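Local coordinates for N-acetylgalactosaminyltransferase 7 (Homo sapiens, PDB 6IWR), which belongs to the polypeptide GalNAc-transferase family and joins a GT-A glycosyltransferase domain to a ricin-type beta-trefoil lectin domain, at residues A[55-64]-A[255-263]; A[527-535]-A[572-580]. All coordinates share one frame; numbering follows the deposited sequence.

Interaction 1. Residues A[55-64]-A[255-263]; sequences FKPQTFTYHD and VAPISKDRT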
loop_
_atom_site.group_PDB
_atom_site.type_symbol
_atom_site.label_atom_id
_atom_site.label_comp_id
_atom_site.label_asym_id
_atom_site.label_seq_id
_atom_site.Cartn_x
_atom_site.Cartn_y
_atom_site.Cartn_z
ATOM N N PHE A 55 9.554 -45.652 -12.459
ATOM C CA PHE A 55 10.428 -45.303 -11.350
ATOM C C PHE A 55 10.927 -46.565 -10.669
ATOM O O PHE A 55 10.281 -47.614 -10.713
ATOM C CB PHE A 55 9.715 -44.394 -10.351
ATOM C CG PHE A 55 9.234 -43.131 -10.967
ATOM C CD1 PHE A 55 10.123 -42.265 -11.561
ATOM C CD2 PHE A 55 7.898 -42.826 -10.993
ATOM C CE1 PHE A 55 9.687 -41.102 -12.169
ATOM C CE2 PHE A 55 7.452 -41.662 -11.576
ATOM C CZ PHE A 55 8.352 -40.800 -12.169
ATOM N N LYS A 56 12.106 -46.461 -10.057
ATOM C CA LYS A 56 12.735 -47.627 -9.449
ATOM C C LYS A 56 11.845 -48.149 -8.319
ATOM O O LYS A 56 11.176 -47.364 -7.646
ATOM C CB LYS A 56 14.142 -47.268 -8.951
ATOM C CG LYS A 56 15.145 -46.939 -10.061
ATOM C CD LYS A 56 16.494 -46.573 -9.514
ATOM C CE LYS A 56 17.495 -46.272 -10.619
ATOM N NZ LYS A 56 18.887 -45.867 -10.134
ATOM N N PRO A 57 11.768 -49.458 -8.111
ATOM C CA PRO A 57 10.770 -49.998 -7.171
ATOM C C PRO A 57 11.183 -49.808 -5.719
ATOM O O PRO A 57 12.357 -49.608 -5.396
ATOM C CB PRO A 57 10.730 -51.486 -7.530
ATOM C CG PRO A 57 12.162 -51.744 -7.980
ATOM C CD PRO A 57 12.486 -50.533 -8.818
ATOM N N GLN A 58 10.192 -49.894 -4.831
ATOM C CA GLN A 58 10.482 -49.863 -3.403
ATOM C C GLN A 58 11.243 -51.114 -2.982
ATOM O O GLN A 58 10.803 -52.243 -3.219
ATOM C CB GLN A 58 9.198 -49.737 -2.584
ATOM C CG GLN A 58 9.411 -49.694 -1.080
ATOM C CD GLN A 58 9.803 -48.322 -0.589
ATOM O OE1 GLN A 58 10.585 -48.174 0.359
ATOM N NE2 GLN A 58 9.246 -47.302 -1.219
ATOM N N THR A 59 12.393 -50.903 -2.357
ATOM C CA THR A 59 13.215 -51.979 -1.831
ATOM C C THR A 59 13.232 -52.006 -0.311
ATOM O O THR A 59 13.331 -53.079 0.289
ATOM C CB THR A 59 14.638 -51.828 -2.363
ATOM O OG1 THR A 59 15.358 -50.902 -1.547
ATOM C CG2 THR A 59 14.594 -51.270 -3.758
ATOM N N PHE A 60 13.133 -50.829 0.296
ATOM C CA PHE A 60 12.969 -50.642 1.731
ATOM C C PHE A 60 11.613 -51.188 2.183
ATOM O O PHE A 60 10.578 -50.862 1.593
ATOM C CB PHE A 60 13.050 -49.127 1.983
ATOM C CG PHE A 60 13.677 -48.729 3.269
ATOM C CD1 PHE A 60 15.065 -48.665 3.395
ATOM C CD2 PHE A 60 12.888 -48.368 4.345
ATOM C CE1 PHE A 60 15.671 -48.280 4.603
ATOM C CE2 PHE A 60 13.471 -47.977 5.537
ATOM C CZ PHE A 60 14.873 -47.934 5.671
ATOM N N THR A 61 11.592 -52.003 3.235
ATOM C CA THR A 61 10.322 -52.391 3.851
ATOM C C THR A 61 10.050 -51.484 5.049
ATOM O O THR A 61 10.894 -51.377 5.939
ATOM C CB THR A 61 10.323 -53.849 4.306
ATOM O OG1 THR A 61 10.941 -54.678 3.313
ATOM C CG2 THR A 61 8.887 -54.326 4.583
ATOM N N TYR A 62 8.873 -50.847 5.092
ATOM C CA TYR A 62 8.520 -49.993 6.222
ATOM C C TYR A 62 7.014 -50.019 6.456
ATOM O O TYR A 62 6.229 -50.030 5.512
ATOM C CB TYR A 62 9.028 -48.556 6.009
ATOM C CG TYR A 62 8.924 -47.670 7.235
ATOM C CD1 TYR A 62 9.957 -47.604 8.170
ATOM C CD2 TYR A 62 7.793 -46.891 7.462
ATOM C CE1 TYR A 62 9.859 -46.797 9.306
ATOM C CE2 TYR A 62 7.692 -46.064 8.597
ATOM C CZ TYR A 62 8.721 -46.029 9.514
ATOM O OH TYR A 62 8.618 -45.238 10.646
ATOM N N HIS A 63 6.613 -50.037 7.719
ATOM C CA HIS A 63 5.219 -50.179 8.120
ATOM C C HIS A 63 4.684 -48.876 8.697
ATOM O O HIS A 63 5.354 -48.215 9.495
ATOM C CB HIS A 63 5.061 -51.277 9.167
ATOM C CG HIS A 63 5.749 -52.552 8.806
ATOM N ND1 HIS A 63 5.095 -53.595 8.187
ATOM C CD2 HIS A 63 7.031 -52.954 8.972
ATOM C CE1 HIS A 63 5.947 -54.585 7.984
ATOM N NE2 HIS A 63 7.127 -54.224 8.455
ATOM N N ASP A 64 3.458 -48.535 8.321
ATOM C CA ASP A 64 2.856 -47.310 8.809
ATOM C C ASP A 64 2.818 -47.312 10.329
ATOM O O ASP A 64 2.805 -48.372 10.949
ATOM C CB ASP A 64 1.444 -47.154 8.259
ATOM C CG ASP A 64 1.447 -46.880 6.785
ATOM O OD1 ASP A 64 2.427 -46.238 6.330
ATOM O OD2 ASP A 64 0.513 -47.325 6.087
ATOM N N VAL A 255 8.932 -38.180 7.565
ATOM C CA VAL A 255 9.642 -39.174 6.765
ATOM C C VAL A 255 9.034 -40.578 6.821
ATOM O O VAL A 255 9.453 -41.462 6.055
ATOM C CB VAL A 255 11.116 -39.197 7.195
ATOM C CG1 VAL A 255 11.900 -40.164 6.340
ATOM C CG2 VAL A 255 11.691 -37.803 7.074
ATOM N N ALA A 256 8.071 -40.825 7.685
ATOM C CA ALA A 256 7.458 -42.149 7.684
ATOM C C ALA A 256 6.800 -42.456 6.345
ATOM O O ALA A 256 7.085 -43.514 5.761
ATOM C CB ALA A 256 6.470 -42.274 8.851
ATOM N N PRO A 257 5.948 -41.602 5.792
ATOM C CA PRO A 257 5.284 -41.988 4.533
ATOM C C PRO A 257 6.268 -42.266 3.405
ATOM O O PRO A 257 6.083 -43.242 2.664
ATOM C CB PRO A 257 4.348 -40.807 4.234
ATOM C CG PRO A 257 4.553 -39.814 5.333
ATOM C CD PRO A 257 5.438 -40.356 6.379
ATOM N N ILE A 258 7.338 -41.473 3.279
ATOM C CA ILE A 258 8.333 -41.718 2.230
ATOM C C ILE A 258 9.032 -43.053 2.442
ATOM O O ILE A 258 9.461 -43.703 1.484
ATOM C CB ILE A 258 9.362 -40.573 2.171
ATOM C CG1 ILE A 258 8.643 -39.220 2.172
ATOM C CG2 ILE A 258 10.265 -40.724 0.961
ATOM C CD1 ILE A 258 9.561 -38.068 2.343
ATOM N N SER A 259 9.158 -43.483 3.693
ATOM C CA SER A 259 9.805 -44.756 3.979
ATOM C C SER A 259 8.923 -45.950 3.605
ATOM O O SER A 259 9.454 -47.000 3.239
ATOM C CB SER A 259 10.212 -44.808 5.451
ATOM O OG SER A 259 10.926 -43.630 5.828
ATOM N N LYS A 260 7.582 -45.841 3.707
ATOM C CA LYS A 260 6.756 -46.921 3.146
ATOM C C LYS A 260 6.904 -46.952 1.636
ATOM O O LYS A 260 6.972 -48.027 1.032
ATOM C CB LYS A 260 5.258 -46.811 3.516
ATOM C CG LYS A 260 4.702 -48.087 4.247
ATOM C CD LYS A 260 3.269 -48.712 3.888
ATOM C CE LYS A 260 3.050 -50.202 4.543
ATOM N NZ LYS A 260 2.438 -50.541 5.969
ATOM N N ASP A 261 7.050 -45.782 1.020
ATOM C CA ASP A 261 6.791 -45.618 -0.410
ATOM C C ASP A 261 7.617 -44.447 -0.930
ATOM O O ASP A 261 7.299 -43.291 -0.640
ATOM C CB ASP A 261 5.296 -45.388 -0.630
ATOM C CG ASP A 261 4.931 -45.149 -2.083
ATOM O OD1 ASP A 261 5.805 -44.859 -2.932
ATOM O OD2 ASP A 261 3.728 -45.238 -2.375
ATOM N N ARG A 262 8.646 -44.740 -1.729
ATOM C CA ARG A 262 9.606 -43.732 -2.160
ATOM C C ARG A 262 9.026 -42.694 -3.116
ATOM O O ARG A 262 9.692 -41.676 -3.353
ATOM C CB ARG A 262 10.793 -44.407 -2.830
ATOM C CG ARG A 262 10.389 -45.368 -3.927
ATOM C CD ARG A 262 11.601 -46.071 -4.465
ATOM N NE ARG A 262 12.582 -45.061 -4.797
ATOM C CZ ARG A 262 12.705 -44.515 -6.002
ATOM N NH1 ARG A 262 13.617 -43.562 -6.221
ATOM N NH2 ARG A 262 11.919 -44.942 -6.989
ATOM N N THR A 263 7.849 -42.942 -3.714
ATOM C CA THR A 263 7.208 -41.978 -4.604
ATOM C C THR A 263 6.250 -41.058 -3.866
ATOM O O THR A 263 5.504 -40.315 -4.509
ATOM C CB THR A 263 6.439 -42.679 -5.737
ATOM O OG1 THR A 263 5.371 -43.453 -5.183
ATOM C CG2 THR A 263 7.348 -43.564 -6.575
HETATM O O HOH W 1 7.740 -50.167 2.211
#

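Interaction 2. Residues A[527-535]-A[572-580]; sequences TKGADGSKV and LHQVFISNC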
loop_
_atom_site.group_PDB
_atom_site.type_symbol
_atom_site.label_atom_id
_atom_site.label_comp_id
_atom_site.label_asym_id
_atom_site.label_seq_id
_atom_site.Cartn_x
_atom_site.Cartn_y
_atom_site.Cartn_z
ATOM N N THR A 527 -17.564 -2.039 -12.511
ATOM C CA THR A 527 -19.009 -1.926 -12.402
ATOM C C THR A 527 -19.351 -0.457 -12.222
ATOM O O THR A 527 -18.475 0.410 -12.271
ATOM C CB THR A 527 -19.569 -2.777 -11.258
ATOM O OG1 THR A 527 -20.934 -2.413 -11.040
ATOM C CG2 THR A 527 -18.782 -2.541 -9.984
ATOM N N LYS A 528 -20.628 -0.179 -12.011
ATOM C CA LYS A 528 -21.127 1.184 -11.907
ATOM C C LYS A 528 -21.180 1.577 -10.438
ATOM O O LYS A 528 -21.828 0.900 -9.634
ATOM C CB LYS A 528 -22.505 1.305 -12.558
ATOM C CG LYS A 528 -23.076 2.702 -12.525
ATOM C CD LYS A 528 -23.994 2.880 -11.334
ATOM C CE LYS A 528 -25.374 2.333 -11.641
ATOM N NZ LYS A 528 -26.405 3.374 -11.375
ATOM N N GLY A 529 -20.490 2.652 -10.086
ATOM C CA GLY A 529 -20.526 3.070 -8.705
ATOM C C GLY A 529 -21.682 4.008 -8.430
ATOM O O GLY A 529 -21.582 5.206 -8.713
ATOM N N ALA A 530 -22.796 3.492 -7.909
ATOM C CA ALA A 530 -23.808 4.395 -7.385
ATOM C C ALA A 530 -23.184 5.232 -6.277
ATOM O O ALA A 530 -22.288 4.781 -5.557
ATOM C CB ALA A 530 -25.022 3.629 -6.861
ATOM N N ASP A 531 -23.647 6.468 -6.157
ATOM C CA ASP A 531 -24.703 6.983 -7.007
ATOM C C ASP A 531 -24.050 7.593 -8.240
ATOM O O ASP A 531 -24.721 7.989 -9.189
ATOM C CB ASP A 531 -25.568 8.021 -6.257
ATOM C CG ASP A 531 -25.429 7.931 -4.723
ATOM O OD1 ASP A 531 -24.500 8.572 -4.164
ATOM O OD2 ASP A 531 -26.254 7.233 -4.083
ATOM N N GLY A 532 -22.730 7.666 -8.220
ATOM C CA GLY A 532 -22.019 8.248 -9.333
ATOM C C GLY A 532 -22.417 7.655 -10.684
ATOM O O GLY A 532 -23.250 6.747 -10.825
ATOM N N SER A 533 -21.828 8.257 -11.711
ATOM C CA SER A 533 -21.655 7.661 -13.022
ATOM C C SER A 533 -20.228 7.192 -13.213
ATOM O O SER A 533 -19.806 6.946 -14.352
ATOM C CB SER A 533 -22.022 8.672 -14.106
ATOM O OG SER A 533 -23.427 8.691 -14.324
ATOM N N LYS A 534 -19.463 7.136 -12.123
ATOM C CA LYS A 534 -18.090 6.671 -12.149
ATOM C C LYS A 534 -18.051 5.158 -12.276
ATOM O O LYS A 534 -18.979 4.441 -11.881
ATOM C CB LYS A 534 -17.338 7.077 -10.891
ATOM C CG LYS A 534 -17.144 8.543 -10.706
ATOM C CD LYS A 534 -17.183 8.864 -9.216
ATOM C CE LYS A 534 -15.943 9.588 -8.731
ATOM N NZ LYS A 534 -16.323 10.782 -7.918
ATOM N N VAL A 535 -16.947 4.686 -12.842
ATOM C CA VAL A 535 -16.658 3.272 -12.987
ATOM C C VAL A 535 -15.700 2.878 -11.884
ATOM O O VAL A 535 -14.619 3.460 -11.737
ATOM C CB VAL A 535 -16.066 2.977 -14.367
ATOM C CG1 VAL A 535 -15.741 1.508 -14.505
ATOM C CG2 VAL A 535 -17.038 3.432 -15.405
ATOM N N LEU A 572 -9.909 16.282 -18.078
ATOM C CA LEU A 572 -10.052 15.931 -16.683
ATOM C C LEU A 572 -9.529 14.557 -16.276
ATOM O O LEU A 572 -9.515 14.261 -15.095
ATOM C CB LEU A 572 -11.508 16.066 -16.249
ATOM C CG LEU A 572 -12.100 17.469 -16.168
ATOM C CD1 LEU A 572 -13.573 17.390 -15.840
ATOM C CD2 LEU A 572 -11.382 18.299 -15.127
ATOM N N HIS A 573 -9.097 13.733 -17.227
ATOM C CA HIS A 573 -8.618 12.368 -16.941
ATOM C C HIS A 573 -9.629 11.520 -16.167
ATOM O O HIS A 573 -9.323 10.883 -15.179
ATOM C CB HIS A 573 -7.279 12.383 -16.221
ATOM C CG HIS A 573 -6.133 12.846 -17.062
ATOM N ND1 HIS A 573 -6.297 13.589 -18.207
ATOM C CD2 HIS A 573 -4.802 12.684 -16.911
ATOM C CE1 HIS A 573 -5.118 13.860 -18.725
ATOM N NE2 HIS A 573 -4.195 13.317 -17.960
ATOM N N GLN A 574 -10.849 11.548 -16.656
ATOM C CA GLN A 574 -12.053 11.046 -16.014
ATOM C C GLN A 574 -12.726 9.998 -16.881
ATOM O O GLN A 574 -12.872 10.178 -18.093
ATOM C CB GLN A 574 -13.035 12.174 -15.755
ATOM C CG GLN A 574 -13.741 12.094 -14.431
ATOM C CD GLN A 574 -13.967 13.461 -13.832
ATOM O OE1 GLN A 574 -14.614 14.308 -14.442
ATOM N NE2 GLN A 574 -13.401 13.696 -12.641
ATOM N N VAL A 575 -13.131 8.905 -16.252
ATOM C CA VAL A 575 -13.844 7.825 -16.920
ATOM C C VAL A 575 -15.214 7.693 -16.274
ATOM O O VAL A 575 -15.316 7.482 -15.058
ATOM C CB VAL A 575 -13.078 6.497 -16.836
ATOM C CG1 VAL A 575 -13.976 5.363 -17.300
ATOM C CG2 VAL A 575 -11.797 6.560 -17.647
ATOM N N PHE A 576 -16.265 7.789 -17.072
ATOM C CA PHE A 576 -17.605 7.645 -16.513
ATOM C C PHE A 576 -18.488 7.003 -17.572
ATOM O O PHE A 576 -18.033 6.708 -18.680
ATOM C CB PHE A 576 -18.146 9.001 -16.048
ATOM C CG PHE A 576 -18.053 10.062 -17.095
ATOM C CD1 PHE A 576 -19.060 10.191 -18.052
ATOM C CD2 PHE A 576 -16.956 10.915 -17.160
ATOM C CE1 PHE A 576 -18.992 11.159 -19.048
ATOM C CE2 PHE A 576 -16.880 11.894 -18.168
ATOM C CZ PHE A 576 -17.905 12.010 -19.108
ATOM N N ILE A 577 -19.755 6.770 -17.223
ATOM C CA ILE A 577 -20.770 6.335 -18.183
ATOM C C ILE A 577 -21.838 7.417 -18.293
ATOM O O ILE A 577 -22.298 7.955 -17.283
ATOM C CB ILE A 577 -21.413 4.983 -17.809
ATOM C CG1 ILE A 577 -22.063 5.043 -16.432
ATOM C CG2 ILE A 577 -20.417 3.860 -17.853
ATOM C CD1 ILE A 577 -22.868 3.808 -16.110
ATOM N N SER A 578 -22.228 7.738 -19.519
ATOM C CA SER A 578 -23.251 8.737 -19.779
ATOM C C SER A 578 -24.168 8.210 -20.879
ATOM O O SER A 578 -23.919 7.146 -21.445
ATOM C CB SER A 578 -22.616 10.064 -20.166
ATOM O OG SER A 578 -21.633 9.826 -21.139
ATOM N N ASN A 579 -25.247 8.946 -21.177
ATOM C CA ASN A 579 -26.248 8.487 -22.145
ATOM C C ASN A 579 -25.642 8.377 -23.537
ATOM O O ASN A 579 -24.980 9.304 -24.002
ATOM C CB ASN A 579 -27.431 9.451 -22.171
ATOM C CG ASN A 579 -28.333 9.272 -20.990
ATOM O OD1 ASN A 579 -29.010 8.263 -20.873
ATOM N ND2 ASN A 579 -28.347 10.242 -20.098
ATOM N N CYS A 580 -25.872 7.256 -24.217
ATOM C CA CYS A 580 -25.172 7.037 -25.479
ATOM C C CYS A 580 -25.489 8.155 -26.452
ATOM O O CYS A 580 -26.654 8.510 -26.651
ATOM C CB CYS A 580 -25.521 5.681 -26.106
ATOM S SG CYS A 580 -24.797 4.212 -25.298
#

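Interaction 1. Residues A[55-64]-A[255-263]
Y62 lies against S259 on the last turn of helix 251-260. The CB of S259 sits over one face of the Y62 ring, 3.8 Å from its centroid, in a CH-pi contact. The ring gets there because CG of Y62 is anti to the backbone N (chi1 -170°). Its CE2 also packs on the CB of A256, 4.0 Å away, one turn earlier.

R262 makes the second contact. Its NH2 gives a weak, bent bond to the O of K56 (2.6 Å, 127° at the hydrogen), and this oxygen lies at the edge of the guanidinium. Stronger partners are outside: NE pairs with E335 and NH1 with E341, which probably hold the guanidinium in place. K56 turns its amine to E337. At the other end D64 and K260 cross at about a right angle, with a long salt bridge between OD2 of D64 and NZ of K260 (3.7 Å).

A water links the O of K260 (2.6 Å) to the O of F60 and the N of Y62. The OG of S259 bonds back to the O of V255 (2.6 Å). D261 leaves the helix in an Asx turn, its OD1 taking both the N and OG1 of T263.

The extended segment 55-64 thus runs over the C-terminal end of helix 251-260. F55 reaches helix 336-342, and on the inner side I258 packs on strands 264-274 and 332-335.

Interaction 2. Residues A[527-535]-A[572-580]
S533 and I577 meet through their backbones: the N of I577 donates to the O of S533 at 2.9 Å, with an angle of 157° at the hydrogen, and the donor lies in the carbonyl plane.

I577 carries most of the side-chain contact. Its CG1 stands between the backbone N and the carbonyl carbon (chi1 58°), and the branches part. CD1 reaches the CG of K528 at 3.8 Å, the two chains crossing at about a right angle. CG2 meets the CG2 of V535 at 4.2 Å. That same methyl of V535 also touches CG1 of V575, 4.1 Å away. One valine methyl therefore bridges two residues of strand 575-578. The CB of S533 comes to 3.3 Å from the O of I577. The CB of F576 lies beside the O of S533, while its ring leads away.

The contact belongs to the beta-trefoil lectin domain. It sets the turn between strands 524-529 and 534-539 beside strand 575-578. L566 on the paired strand 565-568 touches V535, V575 and I577, and H559 of strand 556-559 touches K528 and I577.

How the interactions relate
The two contacts lie on opposite sides of the chain's centre, about 62 Å apart between centres, and share no element. Interaction 1 lays the irregular segment 55-64 on a helix end of the glycosyltransferase family region; both segments of interaction 2 lie in the lectin domain. Both are partly buried, but interaction 1 covers about twice the area. It mixes an aromatic contact with charged groups and a water. Interaction 2 joins the end of a beta hairpin to a strand, with aliphatic branches and a backbone hydrogen bond. Interaction 1 touches no other protein chain. Near interaction 2, H573 bonds to E279 of the second subunit, and C580 is tied to C565 by a disulfide.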